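Local coordinates for protein cellulase (Bacteroides salanitronis, PDB 6WQY) that acts as the catalytic domain of a broad-specificity family 5 endoglucanase, probably hydrolysing internal beta-1,4 linkages in cellulose and related plant polysaccharides, at residues F72-I77 and G112-I117; L31-N36 and M340-W345; W35-Q40 and F360-G365. All coordinates share one frame; numbering follows the deposited sequence.

Interaction 1: residues F72-I77 and G112-I117; sequences FTSVRI and GLNAII
I77 and I116 share the shortest of four backbone hydrogen bonds between strands 74-77 and 114-117, with I77 N donating to I116 O at 2.7 Å. I116 N to V75 O and V75 N to N114 O continue this parallel pairing, and N114 N to T73 O, 3.0 Å, closes its N-terminal end. T73 O also accepts from a water at 2.8 Å, which donates to G112 O as well, where a Schellman motif ends the helix. One side-chain bond is added: N114 ND2 points at S74 OG over 3.1 Å, nearly straight at 161° and close to the plane of its own amide. S74 OG, anti to its carbonyl carbon (chi1 -56°), also bonds to L31 O, while tag-derived Q17 holds N114 OD1. On the same face, the side chains of R76 and I116 cross, CG of the arginine nearest CB of the isoleucine. The extended R76 chain then carries the guanidinium to salt bridges with E170 and E309 and to N36.

The opposite face is apolar. V75 CG2 meets L113 CD1 at 3.9 Å, both side chains lying on F64 of helix 61-70. I77 CD1 reaches A115 CB at 4.1 Å, and I77 CB lies an equal 4.1 Å from I117 CG2. The strands are joined through helix 95-110 as a beta-alpha-beta unit of the TIM barrel. One face is thus apolar and partly covered by helix 61-70, whereas the other buries polar groups held by the end of helix 24-31, by Q17 and, for R76, by N36 on the adjoining strand and carboxylates further round the barrel.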
ATOM      1  N   PHE A  72     -11.179 -10.103   5.985  1.00 10.96           N
ATOM      2  CA  PHE A  72     -10.089  -9.576   5.177  1.00 10.04           C
ATOM      3  C   PHE A  72      -9.221 -10.721   4.667  1.00 10.40           C
ATOM      4  O   PHE A  72      -9.120 -11.779   5.292  1.00 11.93           O
ATOM      5  CB  PHE A  72      -9.258  -8.588   6.000  1.00 10.82           C
ATOM      6  CG  PHE A  72      -9.946  -7.276   6.208  1.00  9.60           C
ATOM      7  CD1 PHE A  72      -9.875  -6.277   5.242  1.00  9.92           C
ATOM      8  CD2 PHE A  72     -10.714  -7.044   7.342  1.00 10.98           C
ATOM      9  CE1 PHE A  72     -10.521  -5.077   5.407  1.00 10.08           C
ATOM     10  CE2 PHE A  72     -11.371  -5.831   7.508  1.00 11.75           C
ATOM     11  CZ  PHE A  72     -11.282  -4.848   6.537  1.00 10.59           C
ATOM     12  N   THR A  73      -8.593 -10.495   3.511  1.00  9.84           N
ATOM     13  CA  THR A  73      -7.753 -11.476   2.831  1.00 10.56           C
ATOM     14  C   THR A  73      -6.268 -11.214   3.021  1.00  9.46           C
ATOM     15  O   THR A  73      -5.461 -12.162   3.096  1.00 10.12           O
ATOM     16  CB  THR A  73      -8.036 -11.434   1.317  1.00 10.86           C
ATOM     17  OG1 THR A  73      -9.442 -11.341   1.082  1.00 11.88           O
ATOM     18  CG2 THR A  73      -7.451 -12.655   0.608  1.00 11.98           C
ATOM     19  N   SER A  74      -5.899  -9.928   3.043  1.00  9.20           N
ATOM     20  CA  SER A  74      -4.512  -9.511   2.946  1.00  9.07           C
ATOM     21  C   SER A  74      -4.276  -8.293   3.829  1.00  9.11           C
ATOM     22  O   SER A  74      -5.165  -7.455   3.987  1.00  9.50           O
ATOM     23  CB  SER A  74      -4.180  -9.124   1.496  1.00  9.37           C
ATOM     24  OG  SER A  74      -4.466 -10.189   0.601  1.00 10.03           O
ATOM     25  N   VAL A  75      -3.059  -8.167   4.359  1.00  8.68           N
ATOM     26  CA  VAL A  75      -2.684  -7.014   5.173  1.00  8.33           C
ATOM     27  C   VAL A  75      -1.422  -6.385   4.619  1.00  8.65           C
ATOM     28  O   VAL A  75      -0.404  -7.069   4.443  1.00 10.61           O
ATOM     29  CB  VAL A  75      -2.466  -7.414   6.642  1.00  8.95           C
ATOM     30  CG1 VAL A  75      -2.038  -6.225   7.464  1.00 10.51           C
ATOM     31  CG2 VAL A  75      -3.733  -8.008   7.208  1.00 11.62           C
ATOM     32  N   ARG A  76      -1.456  -5.068   4.415  1.00  7.71           N
ATOM     33  CA  ARG A  76      -0.253  -4.307   4.123  1.00  7.85           C
ATOM     34  C   ARG A  76       0.302  -3.788   5.434  1.00  7.60           C
ATOM     35  O   ARG A  76      -0.428  -3.213   6.254  1.00  8.22           O
ATOM     36  CB  ARG A  76      -0.568  -3.176   3.149  1.00  7.77           C
ATOM     37  CG  ARG A  76       0.623  -2.305   2.755  1.00  8.23           C
ATOM     38  CD  ARG A  76       0.291  -1.492   1.529  1.00  7.64           C
ATOM     39  NE  ARG A  76       1.292  -0.532   1.085  1.00  7.93           N
ATOM     40  CZ  ARG A  76       1.339   0.747   1.430  1.00  7.13           C
ATOM     41  NH1 ARG A  76       0.533   1.245   2.355  1.00  7.86           N
ATOM     42  NH2 ARG A  76       2.223   1.530   0.826  1.00  8.22           N
ATOM     43  N   ILE A  77       1.591  -4.031   5.633  1.00  7.66           N
ATOM     44  CA  ILE A  77       2.334  -3.702   6.840  1.00  8.22           C
ATOM     45  C   ILE A  77       3.372  -2.663   6.424  1.00  7.61           C
ATOM     46  O   ILE A  77       4.510  -3.010   6.056  1.00  8.49           O
ATOM     47  CB  ILE A  77       3.015  -4.958   7.418  1.00  8.56           C
ATOM     48  CG1 ILE A  77       2.000  -6.062   7.732  1.00  9.57           C
ATOM     49  CG2 ILE A  77       3.822  -4.595   8.661  1.00  8.87           C
ATOM     50  CD1 ILE A  77       2.612  -7.441   7.876  1.00 11.33           C
ATOM     51  N   GLY A 112      -3.666 -16.854   8.391  1.00 11.74           N
ATOM     52  CA  GLY A 112      -4.096 -17.218   7.057  1.00 13.31           C
ATOM     53  C   GLY A 112      -4.292 -16.044   6.132  1.00 11.60           C
ATOM     54  O   GLY A 112      -5.108 -16.120   5.210  1.00 12.13           O
ATOM     55  N   LEU A 113      -3.568 -14.957   6.354  1.00 10.50           N
ATOM     56  CA  LEU A 113      -3.648 -13.755   5.544  1.00 10.19           C
ATOM     57  C   LEU A 113      -2.415 -13.634   4.662  1.00 10.11           C
ATOM     58  O   LEU A 113      -1.320 -14.080   5.026  1.00 11.72           O
ATOM     59  CB  LEU A 113      -3.738 -12.532   6.457  1.00 10.24           C
ATOM     60  CG  LEU A 113      -4.955 -12.491   7.379  1.00 10.96           C
ATOM     61  CD1 LEU A 113      -4.746 -11.528   8.526  1.00 12.62           C
ATOM     62  CD2 LEU A 113      -6.196 -12.107   6.584  1.00 13.23           C
ATOM     63  N   ASN A 114      -2.584 -13.004   3.500  1.00  9.66           N
ATOM     64  CA  ASN A 114      -1.430 -12.537   2.748  1.00  9.37           C
ATOM     65  C   ASN A 114      -0.878 -11.286   3.433  1.00  9.62           C
ATOM     66  O   ASN A 114      -1.587 -10.623   4.193  1.00  9.57           O
ATOM     67  CB  ASN A 114      -1.798 -12.190   1.315  1.00 10.57           C
ATOM     68  CG  ASN A 114      -2.426 -13.339   0.579  1.00 11.93           C
ATOM     69  OD1 ASN A 114      -1.937 -14.466   0.603  1.00 11.93           O
ATOM     70  ND2 ASN A 114      -3.526 -13.045  -0.106  1.00 13.72           N
ATOM     71  N   ALA A 115       0.384 -10.953   3.163  1.00  9.51           N
ATOM     72  CA  ALA A 115       1.040  -9.820   3.802  1.00  9.44           C
ATOM     73  C   ALA A 115       1.928  -9.096   2.813  1.00  8.88           C
ATOM     74  O   ALA A 115       2.604  -9.738   2.004  1.00  9.99           O
ATOM     75  CB  ALA A 115       1.887 -10.287   4.990  1.00 10.97           C
ATOM     76  N   ILE A 116       1.963  -7.767   2.911  1.00  8.31           N
ATOM     77  CA  ILE A 116       2.887  -6.939   2.142  1.00  8.07           C
ATOM     78  C   ILE A 116       3.752  -6.188   3.146  1.00  8.16           C
ATOM     79  O   ILE A 116       3.212  -5.598   4.081  1.00  9.42           O
ATOM     80  CB  ILE A 116       2.144  -5.914   1.263  1.00  8.40           C
ATOM     81  CG1 ILE A 116       1.145  -6.591   0.321  1.00  9.83           C
ATOM     82  CG2 ILE A 116       3.153  -5.067   0.481  1.00  9.70           C
ATOM     83  CD1 ILE A 116       0.326  -5.613  -0.501  1.00 10.81           C
ATOM     84  N   ILE A 117       5.076  -6.171   2.953  1.00  7.92           N
ATOM     85  CA  ILE A 117       5.962  -5.295   3.726  1.00  8.26           C
ATOM     86  C   ILE A 117       6.678  -4.371   2.742  1.00  7.38           C
ATOM     87  O   ILE A 117       6.869  -4.714   1.573  1.00  8.49           O
ATOM     88  CB  ILE A 117       6.971  -6.062   4.602  1.00  8.52           C
ATOM     89  CG1 ILE A 117       7.837  -7.022   3.789  1.00  9.42           C
ATOM     90  CG2 ILE A 117       6.234  -6.791   5.727  1.00  9.93           C
ATOM     91  CD1 ILE A 117       8.928  -7.705   4.589  1.00 10.53           C
TER
HETATM   92  O   HOH W   1      -6.524 -14.723   3.335  1.00 15.61           O

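Interaction 2: residues L31-N36 and M340-W345; sequences LGLGWN and MPPFYW
G34 lays its CA over one face of the F343 ring, 3.8 Å from the ring centroid and 23° off the normal, in a CH-pi contact. With no side chain on G34, the ring can press directly against the backbone, its CD2 rim being the part closest to the glycine. At the ring's edge, near its plane, L31 CD2 comes within 4.3 Å of F343 CZ. L31 CB also packs on the pyrrolidine of P341, 3.7 Å from its CG, and L33 crosses P342 at about a right angle.

Beyond these side chains, strands 34-37 and 342-346, the first and last of the (beta/alpha)8 barrel, pair in parallel and close the cylinder. G34 N bonds to P342 O, Y344 N to G34 O, and N36 N to Y344 O at 2.7 Å. Y344 O also takes a weak bond from N36 ND2, 3.2 Å away.

N36 stands across the W345 indole, its amide plane turned 53° from the ring and its CB 3.5 Å from W345 CE3. With R76 at its OD1 end, G308 O accepts from ND2. On the other face of the sheet, W35 and Y344 both swing CG anti to the backbone N (chi1 -176° and 177°); the side chains cross obliquely, W35 CD1 4.2 Å from Y344 CD2. The polar ends diverge: W35 NE1 bonds to D346, and Y344 OH reaches W357 O.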
ATOM      1  N   LEU A  31      -5.631 -11.832  -3.747  1.00 10.70           N
ATOM      2  CA  LEU A  31      -5.388 -10.767  -2.777  1.00 10.50           C
ATOM      3  C   LEU A  31      -6.664 -10.272  -2.103  1.00  9.78           C
ATOM      4  O   LEU A  31      -6.583  -9.703  -1.007  1.00 10.16           O
ATOM      5  CB  LEU A  31      -4.632  -9.613  -3.438  1.00 10.14           C
ATOM      6  CG  LEU A  31      -3.144  -9.908  -3.651  1.00 10.72           C
ATOM      7  CD1 LEU A  31      -2.569  -9.094  -4.793  1.00 11.65           C
ATOM      8  CD2 LEU A  31      -2.357  -9.684  -2.368  1.00 10.80           C
ATOM      9  N   GLY A  32      -7.822 -10.466  -2.721  1.00 10.82           N
ATOM     10  CA  GLY A  32      -9.093 -10.194  -2.055  1.00 10.63           C
ATOM     11  C   GLY A  32      -9.253  -8.767  -1.572  1.00 10.36           C
ATOM     12  O   GLY A  32      -9.052  -7.800  -2.321  1.00 11.02           O
ATOM     13  N   LEU A  33      -9.670  -8.638  -0.311  1.00 10.21           N
ATOM     14  CA  LEU A  33      -9.872  -7.346   0.344  1.00  9.77           C
ATOM     15  C   LEU A  33      -8.736  -7.128   1.324  1.00  9.27           C
ATOM     16  O   LEU A  33      -8.456  -8.000   2.160  1.00 10.06           O
ATOM     17  CB  LEU A  33     -11.207  -7.321   1.095  1.00 10.77           C
ATOM     18  CG  LEU A  33     -11.503  -6.051   1.890  1.00 10.79           C
ATOM     19  CD1 LEU A  33     -11.617  -4.831   0.979  1.00 12.37           C
ATOM     20  CD2 LEU A  33     -12.770  -6.206   2.709  1.00 12.62           C
ATOM     21  N   GLY A  34      -8.078  -5.974   1.236  1.00  9.29           N
ATOM     22  CA  GLY A  34      -6.930  -5.689   2.064  1.00  8.61           C
ATOM     23  C   GLY A  34      -7.178  -4.640   3.140  1.00  8.27           C
ATOM     24  O   GLY A  34      -8.130  -3.874   3.113  1.00  8.91           O
ATOM     25  N   TRP A  35      -6.225  -4.588   4.070  1.00  8.61           N
ATOM     26  CA  TRP A  35      -6.247  -3.678   5.206  1.00  8.78           C
ATOM     27  C   TRP A  35      -4.813  -3.298   5.530  1.00  8.56           C
ATOM     28  O   TRP A  35      -3.932  -4.156   5.528  1.00  9.20           O
ATOM     29  CB  TRP A  35      -6.908  -4.378   6.383  1.00 10.10           C
ATOM     30  CG  TRP A  35      -7.121  -3.592   7.644  1.00  9.52           C
ATOM     31  CD1 TRP A  35      -8.239  -2.882   7.983  1.00  9.79           C
ATOM     32  CD2 TRP A  35      -6.244  -3.521   8.775  1.00  9.05           C
ATOM     33  NE1 TRP A  35      -8.118  -2.377   9.262  1.00  9.75           N
ATOM     34  CE2 TRP A  35      -6.897  -2.750   9.770  1.00  9.39           C
ATOM     35  CE3 TRP A  35      -4.986  -4.056   9.055  1.00  9.51           C
ATOM     36  CZ2 TRP A  35      -6.310  -2.485  11.018  1.00  9.93           C
ATOM     37  CZ3 TRP A  35      -4.404  -3.785  10.281  1.00 10.20           C
ATOM     38  CH2 TRP A  35      -5.075  -3.019  11.252  1.00  9.70           C
ATOM     39  N   ASN A  36      -4.593  -2.013   5.828  1.00  8.18           N
ATOM     40  CA  ASN A  36      -3.282  -1.514   6.219  1.00  8.27           C
ATOM     41  C   ASN A  36      -3.150  -1.377   7.727  1.00  8.48           C
ATOM     42  O   ASN A  36      -4.001  -0.758   8.375  1.00  8.51           O
ATOM     43  CB  ASN A  36      -3.028  -0.092   5.681  1.00  8.23           C
ATOM     44  CG  ASN A  36      -2.606  -0.052   4.235  1.00  8.33           C
ATOM     45  OD1 ASN A  36      -1.411  -0.089   3.930  1.00  8.46           O
ATOM     46  ND2 ASN A  36      -3.571   0.070   3.344  1.00  8.66           N
ATOM     47  N   MET A 340      -8.276  -4.565  -9.560  1.00 11.44           N
ATOM     48  CA  MET A 340      -7.280  -4.211  -8.548  1.00 10.64           C
ATOM     49  C   MET A 340      -7.782  -4.516  -7.142  1.00 10.55           C
ATOM     50  O   MET A 340      -8.897  -4.106  -6.788  1.00 12.10           O
ATOM     51  CB  MET A 340      -6.970  -2.712  -8.645  1.00 11.24           C
ATOM     52  CG  MET A 340      -6.302  -2.321  -9.950  1.00 11.89           C
ATOM     53  SD  MET A 340      -6.085  -0.538 -10.113  1.00 12.52           S
ATOM     54  CE  MET A 340      -7.752  -0.064 -10.591  1.00 13.42           C
ATOM     55  N   PRO A 341      -7.011  -5.213  -6.312  1.00 10.39           N
ATOM     56  CA  PRO A 341      -7.412  -5.382  -4.905  1.00  9.65           C
ATOM     57  C   PRO A 341      -7.201  -4.091  -4.136  1.00  9.74           C
ATOM     58  O   PRO A 341      -6.137  -3.480  -4.242  1.00 10.48           O
ATOM     59  CB  PRO A 341      -6.474  -6.478  -4.386  1.00 10.97           C
ATOM     60  CG  PRO A 341      -5.306  -6.471  -5.307  1.00 15.78           C
ATOM     61  CD  PRO A 341      -5.791  -5.983  -6.646  1.00 10.20           C
ATOM     62  N   PRO A 342      -8.202  -3.651  -3.349  1.00  9.70           N
ATOM     63  CA  PRO A 342      -8.043  -2.440  -2.538  1.00  9.52           C
ATOM     64  C   PRO A 342      -7.640  -2.759  -1.110  1.00  9.56           C
ATOM     65  O   PRO A 342      -8.136  -3.725  -0.515  1.00  9.79           O
ATOM     66  CB  PRO A 342      -9.450  -1.837  -2.577  1.00 10.95           C
ATOM     67  CG  PRO A 342     -10.356  -3.063  -2.578  1.00 11.25           C
ATOM     68  CD  PRO A 342      -9.601  -4.137  -3.356  1.00 10.25           C
ATOM     69  N   PHE A 343      -6.759  -1.919  -0.544  1.00  8.78           N
ATOM     70  CA  PHE A 343      -6.293  -2.039   0.836  1.00  8.17           C
ATOM     71  C   PHE A 343      -6.723  -0.794   1.606  1.00  8.21           C
ATOM     72  O   PHE A 343      -6.225   0.308   1.350  1.00  8.99           O
ATOM     73  CB  PHE A 343      -4.768  -2.182   0.893  1.00  8.70           C
ATOM     74  CG  PHE A 343      -4.257  -3.540   0.460  1.00  8.08           C
ATOM     75  CD1 PHE A 343      -4.322  -3.939  -0.874  1.00  9.62           C
ATOM     76  CD2 PHE A 343      -3.701  -4.399   1.380  1.00  8.33           C
ATOM     77  CE1 PHE A 343      -3.856  -5.196  -1.260  1.00  9.71           C
ATOM     78  CE2 PHE A 343      -3.227  -5.647   1.001  1.00  9.69           C
ATOM     79  CZ  PHE A 343      -3.302  -6.040  -0.321  1.00  9.84           C
ATOM     80  N   TYR A 344      -7.640  -0.975   2.549  1.00  8.23           N
ATOM     81  CA  TYR A 344      -8.162   0.124   3.354  1.00  7.99           C
ATOM     82  C   TYR A 344      -7.089   0.653   4.301  1.00  7.78           C
ATOM     83  O   TYR A 344      -6.358  -0.121   4.921  1.00  8.83           O
ATOM     84  CB  TYR A 344      -9.386  -0.406   4.137  1.00  8.99           C
ATOM     85  CG  TYR A 344      -9.971   0.619   5.079  1.00  8.73           C
ATOM     86  CD1 TYR A 344     -10.947   1.515   4.658  1.00  9.13           C
ATOM     87  CD2 TYR A 344      -9.490   0.740   6.382  1.00  8.97           C
ATOM     88  CE1 TYR A 344     -11.428   2.489   5.510  1.00  9.42           C
ATOM     89  CE2 TYR A 344      -9.958   1.719   7.226  1.00  9.18           C
ATOM     90  CZ  TYR A 344     -10.928   2.589   6.782  1.00  9.27           C
ATOM     91  OH  TYR A 344     -11.403   3.595   7.595  1.00 10.78           O
ATOM     92  N   TRP A 345      -7.001   1.982   4.428  1.00  7.98           N
ATOM     93  CA  TRP A 345      -6.014   2.618   5.301  1.00  8.13           C
ATOM     94  C   TRP A 345      -6.552   2.747   6.724  1.00  8.03           C
ATOM     95  O   TRP A 345      -7.433   3.572   6.989  1.00  9.34           O
ATOM     96  CB  TRP A 345      -5.637   4.008   4.770  1.00  8.89           C
ATOM     97  CG  TRP A 345      -4.653   4.697   5.674  1.00  8.89           C
ATOM     98  CD1 TRP A 345      -4.893   5.745   6.491  1.00  9.37           C
ATOM     99  CD2 TRP A 345      -3.293   4.316   5.901  1.00  8.40           C
ATOM    100  NE1 TRP A 345      -3.766   6.060   7.214  1.00  9.61           N
ATOM    101  CE2 TRP A 345      -2.764   5.190   6.869  1.00  9.19           C
ATOM    102  CE3 TRP A 345      -2.457   3.337   5.353  1.00  8.77           C
ATOM    103  CZ2 TRP A 345      -1.445   5.098   7.313  1.00 10.16           C
ATOM    104  CZ3 TRP A 345      -1.159   3.240   5.805  1.00  9.48           C
ATOM    105  CH2 TRP A 345      -0.665   4.117   6.768  1.00 10.45           C
TER

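Interaction 3: residues W35-Q40 and F360-G365; sequences WNLGNQ and FNHATG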
ATOM      1  N   TRP A  35      -6.225  -4.588   4.070  1.00  8.61           N
ATOM      2  CA  TRP A  35      -6.247  -3.678   5.206  1.00  8.78           C
ATOM      3  C   TRP A  35      -4.813  -3.298   5.530  1.00  8.56           C
ATOM      4  O   TRP A  35      -3.932  -4.156   5.528  1.00  9.20           O
ATOM      5  CB  TRP A  35      -6.908  -4.378   6.383  1.00 10.10           C
ATOM      6  CG  TRP A  35      -7.121  -3.592   7.644  1.00  9.52           C
ATOM      7  CD1 TRP A  35      -8.239  -2.882   7.983  1.00  9.79           C
ATOM      8  CD2 TRP A  35      -6.244  -3.521   8.775  1.00  9.05           C
ATOM      9  NE1 TRP A  35      -8.118  -2.377   9.262  1.00  9.75           N
ATOM     10  CE2 TRP A  35      -6.897  -2.750   9.770  1.00  9.39           C
ATOM     11  CE3 TRP A  35      -4.986  -4.056   9.055  1.00  9.51           C
ATOM     12  CZ2 TRP A  35      -6.310  -2.485  11.018  1.00  9.93           C
ATOM     13  CZ3 TRP A  35      -4.404  -3.785  10.281  1.00 10.20           C
ATOM     14  CH2 TRP A  35      -5.075  -3.019  11.252  1.00  9.70           C
ATOM     15  N   ASN A  36      -4.593  -2.013   5.828  1.00  8.18           N
ATOM     16  CA  ASN A  36      -3.282  -1.514   6.219  1.00  8.27           C
ATOM     17  C   ASN A  36      -3.150  -1.377   7.727  1.00  8.48           C
ATOM     18  O   ASN A  36      -4.001  -0.758   8.375  1.00  8.51           O
ATOM     19  CB  ASN A  36      -3.028  -0.092   5.681  1.00  8.23           C
ATOM     20  CG  ASN A  36      -2.606  -0.052   4.235  1.00  8.33           C
ATOM     21  OD1 ASN A  36      -1.411  -0.089   3.930  1.00  8.46           O
ATOM     22  ND2 ASN A  36      -3.571   0.070   3.344  1.00  8.66           N
ATOM     23  N   LEU A  37      -2.050  -1.896   8.258  1.00  8.27           N
ATOM     24  CA  LEU A  37      -1.646  -1.695   9.654  1.00  8.57           C
ATOM     25  C   LEU A  37      -0.943  -0.339   9.754  1.00  8.26           C
ATOM     26  O   LEU A  37       0.281  -0.225   9.745  1.00  8.75           O
ATOM     27  CB  LEU A  37      -0.724  -2.834  10.067  1.00  8.69           C
ATOM     28  CG  LEU A  37      -0.270  -2.837  11.523  1.00  8.53           C
ATOM     29  CD1 LEU A  37      -1.422  -3.096  12.457  1.00 10.76           C
ATOM     30  CD2 LEU A  37       0.837  -3.846  11.720  1.00 10.51           C
ATOM     31  N   GLY A  38      -1.746   0.735   9.782  1.00  7.80           N
ATOM     32  CA  GLY A  38      -1.212   2.080   9.672  1.00  8.20           C
ATOM     33  C   GLY A  38      -0.888   2.719  11.015  1.00  8.07           C
ATOM     34  O   GLY A  38      -1.391   2.338  12.065  1.00  8.57           O
ATOM     35  N   ASN A  39      -0.052   3.760  10.953  1.00  8.65           N
ATOM     36  CA  ASN A  39       0.454   4.431  12.158  1.00  9.36           C
ATOM     37  C   ASN A  39       1.003   3.419  13.158  1.00  8.78           C
ATOM     38  O   ASN A  39       0.793   3.525  14.364  1.00  9.61           O
ATOM     39  CB  ASN A  39      -0.580   5.352  12.794  1.00 10.35           C
ATOM     40  CG  ASN A  39      -0.750   6.660  12.046  1.00 11.00           C
ATOM     41  OD1 ASN A  39      -0.248   6.830  10.956  1.00 12.11           O
ATOM     42  ND2 ASN A  39      -1.474   7.597  12.656  1.00 12.90           N
ATOM     43  N   GLN A  40       1.747   2.447  12.643  1.00  8.46           N
ATOM     44  CA  GLN A  40       2.223   1.295  13.407  1.00  8.24           C
ATOM     45  C   GLN A  40       3.724   1.168  13.149  1.00  8.29           C
ATOM     46  O   GLN A  40       4.492   2.017  13.619  1.00  8.56           O
ATOM     47  CB  GLN A  40       1.380   0.071  13.068  1.00  8.58           C
ATOM     48  CG  GLN A  40       1.456  -1.033  14.108  1.00  8.51           C
ATOM     49  CD  GLN A  40       0.597  -0.759  15.325  1.00  8.10           C
ATOM     50  OE1 GLN A  40      -0.527  -0.282  15.222  1.00  9.07           O
ATOM     51  NE2 GLN A  40       1.115  -1.097  16.495  1.00  9.43           N
ATOM     52  N   PHE A 360     -10.379  -1.178  13.767  1.00 10.68           N
ATOM     53  CA  PHE A 360     -10.022  -2.067  14.856  1.00 10.69           C
ATOM     54  C   PHE A 360      -9.045  -1.368  15.792  1.00  9.92           C
ATOM     55  O   PHE A 360      -8.199  -0.574  15.347  1.00 10.97           O
ATOM     56  CB  PHE A 360      -9.273  -3.319  14.355  1.00 11.18           C
ATOM     57  CG  PHE A 360     -10.049  -4.158  13.389  1.00 10.72           C
ATOM     58  CD1 PHE A 360     -10.020  -3.872  12.038  1.00 11.46           C
ATOM     59  CD2 PHE A 360     -10.792  -5.232  13.823  1.00 11.92           C
ATOM     60  CE1 PHE A 360     -10.737  -4.635  11.136  1.00 12.14           C
ATOM     61  CE2 PHE A 360     -11.507  -6.006  12.926  1.00 11.99           C
ATOM     62  CZ  PHE A 360     -11.471  -5.705  11.579  1.00 12.15           C
ATOM     63  N   ASN A 361      -9.118  -1.700  17.076  1.00 10.10           N
ATOM     64  CA  ASN A 361      -7.998  -1.425  17.968  1.00  9.85           C
ATOM     65  C   ASN A 361      -6.835  -2.322  17.541  1.00 10.00           C
ATOM     66  O   ASN A 361      -6.990  -3.544  17.429  1.00 10.19           O
ATOM     67  CB  ASN A 361      -8.409  -1.690  19.417  1.00 11.22           C
ATOM     68  CG  ASN A 361      -7.317  -1.338  20.400  1.00 10.92           C
ATOM     69  OD1 ASN A 361      -6.273  -1.991  20.429  1.00 12.35           O
ATOM     70  ND2 ASN A 361      -7.539  -0.315  21.202  1.00 14.62           N
ATOM     71  N   HIS A 362      -5.665  -1.718  17.260  1.00  9.54           N
ATOM     72  CA  HIS A 362      -4.561  -2.455  16.671  1.00  9.64           C
ATOM     73  C   HIS A 362      -3.899  -3.429  17.638  1.00  9.66           C
ATOM     74  O   HIS A 362      -3.109  -4.270  17.197  1.00 10.22           O
ATOM     75  CB  HIS A 362      -3.503  -1.495  16.121  1.00  9.35           C
ATOM     76  CG  HIS A 362      -3.924  -0.752  14.892  1.00  8.56           C
ATOM     77  ND1 HIS A 362      -2.997  -0.095  14.107  1.00  9.02           N
ATOM     78  CD2 HIS A 362      -5.129  -0.552  14.300  1.00  9.48           C
ATOM     79  CE1 HIS A 362      -3.609   0.486  13.091  1.00  9.48           C
ATOM     80  NE2 HIS A 362      -4.904   0.224  13.184  1.00  9.15           N
ATOM     81  N   ALA A 363      -4.200  -3.336  18.929  1.00 10.32           N
ATOM     82  CA  ALA A 363      -3.636  -4.244  19.912  1.00 11.92           C
ATOM     83  C   ALA A 363      -4.624  -5.290  20.401  1.00 12.41           C
ATOM     84  O   ALA A 363      -4.243  -6.451  20.598  1.00 14.22           O
ATOM     85  CB  ALA A 363      -3.110  -3.456  21.117  1.00 13.11           C
ATOM     86  N   THR A 364      -5.890  -4.932  20.626  1.00 11.70           N
ATOM     87  CA  THR A 364      -6.856  -5.923  21.099  1.00 12.06           C
ATOM     88  C   THR A 364      -7.586  -6.618  19.961  1.00 12.21           C
ATOM     89  O   THR A 364      -8.147  -7.697  20.171  1.00 13.14           O
ATOM     90  CB  THR A 364      -7.919  -5.276  21.995  1.00 12.43           C
ATOM     91  OG1 THR A 364      -8.691  -4.376  21.196  1.00 12.41           O
ATOM     92  CG2 THR A 364      -7.289  -4.535  23.159  1.00 15.17           C
ATOM     93  N   GLY A 365      -7.624  -6.022  18.782  1.00 11.00           N
ATOM     94  CA  GLY A 365      -8.389  -6.562  17.684  1.00 12.05           C
ATOM     95  C   GLY A 365      -9.877  -6.301  17.742  1.00 10.76           C
ATOM     96  O   GLY A 365     -10.605  -6.748  16.846  1.00 12.46           O
TER
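H362 presents one imidazole face to the W35 indole, whose CH2 lies 3.7 Å above the plane, toward the rim. The six-membered ring of W35 turns its edge to that face in an offset edge-to-face pair, the planes 65° apart. W35 is in turn approached on its own face by the edge of F360, whose CD1 comes 3.7 Å from W35 NE1; the planes here stand at 83°. The three rings form an aromatic cluster.

Around the imidazole edge lie two oxygens. ND1 of H362 donates to Q40 OE1 at 2.7 Å, with the oxygen almost in the ring plane, and G38 O lies 3.1 Å from H362 CE1, also at the edge. Q40 reaches this position through a bend at chi2 (78°), and its amide is turned well away from coplanarity with the imidazole. NE2 of Q40 bonds to E51 and A57 O, which fixes which end of the amide faces H362. L37 CD1 comes alongside, 3.8 Å from H362 ND1. With H362 NE2 bonded to D346 OD1, a protonated imidazole would be consistent with the acceptors at both nitrogens. The other oxygen of D346 takes W35 NE1, so one carboxylate ties two members of the cluster together.

N361 OD1 accepts from A363 N in an Asx turn and from T364 N, the two donors coming from opposite faces of its plane, and so shapes the loop bearing H362. This loop, between strand 342-346 and helix 371-383, folds over the C-terminal end of strand 34-37, while L63 and L67 of helix 61-70 pack against F360.

From the N terminus, the chain enters strand 34-37, which serves both interaction 2 and interaction 3 and shares W35 and N36 between them. After a small hairpin (44-45, 48-49) and helix 61-70 comes strand 74-77; past helix 95-110, strand 114-118 returns beside it, and interaction 1 closes this short loop of 34 residues. The chain then runs round the rest of the barrel to strand 342-346, where interaction 2 closes a loop of about 300 residues. Interaction 3 closes one of about 320, starting from the same stretch. Interaction 1 is thus nested inside both long loops, and strands 34-37 and 74-77, neighbours in the sheet, link it to the other two.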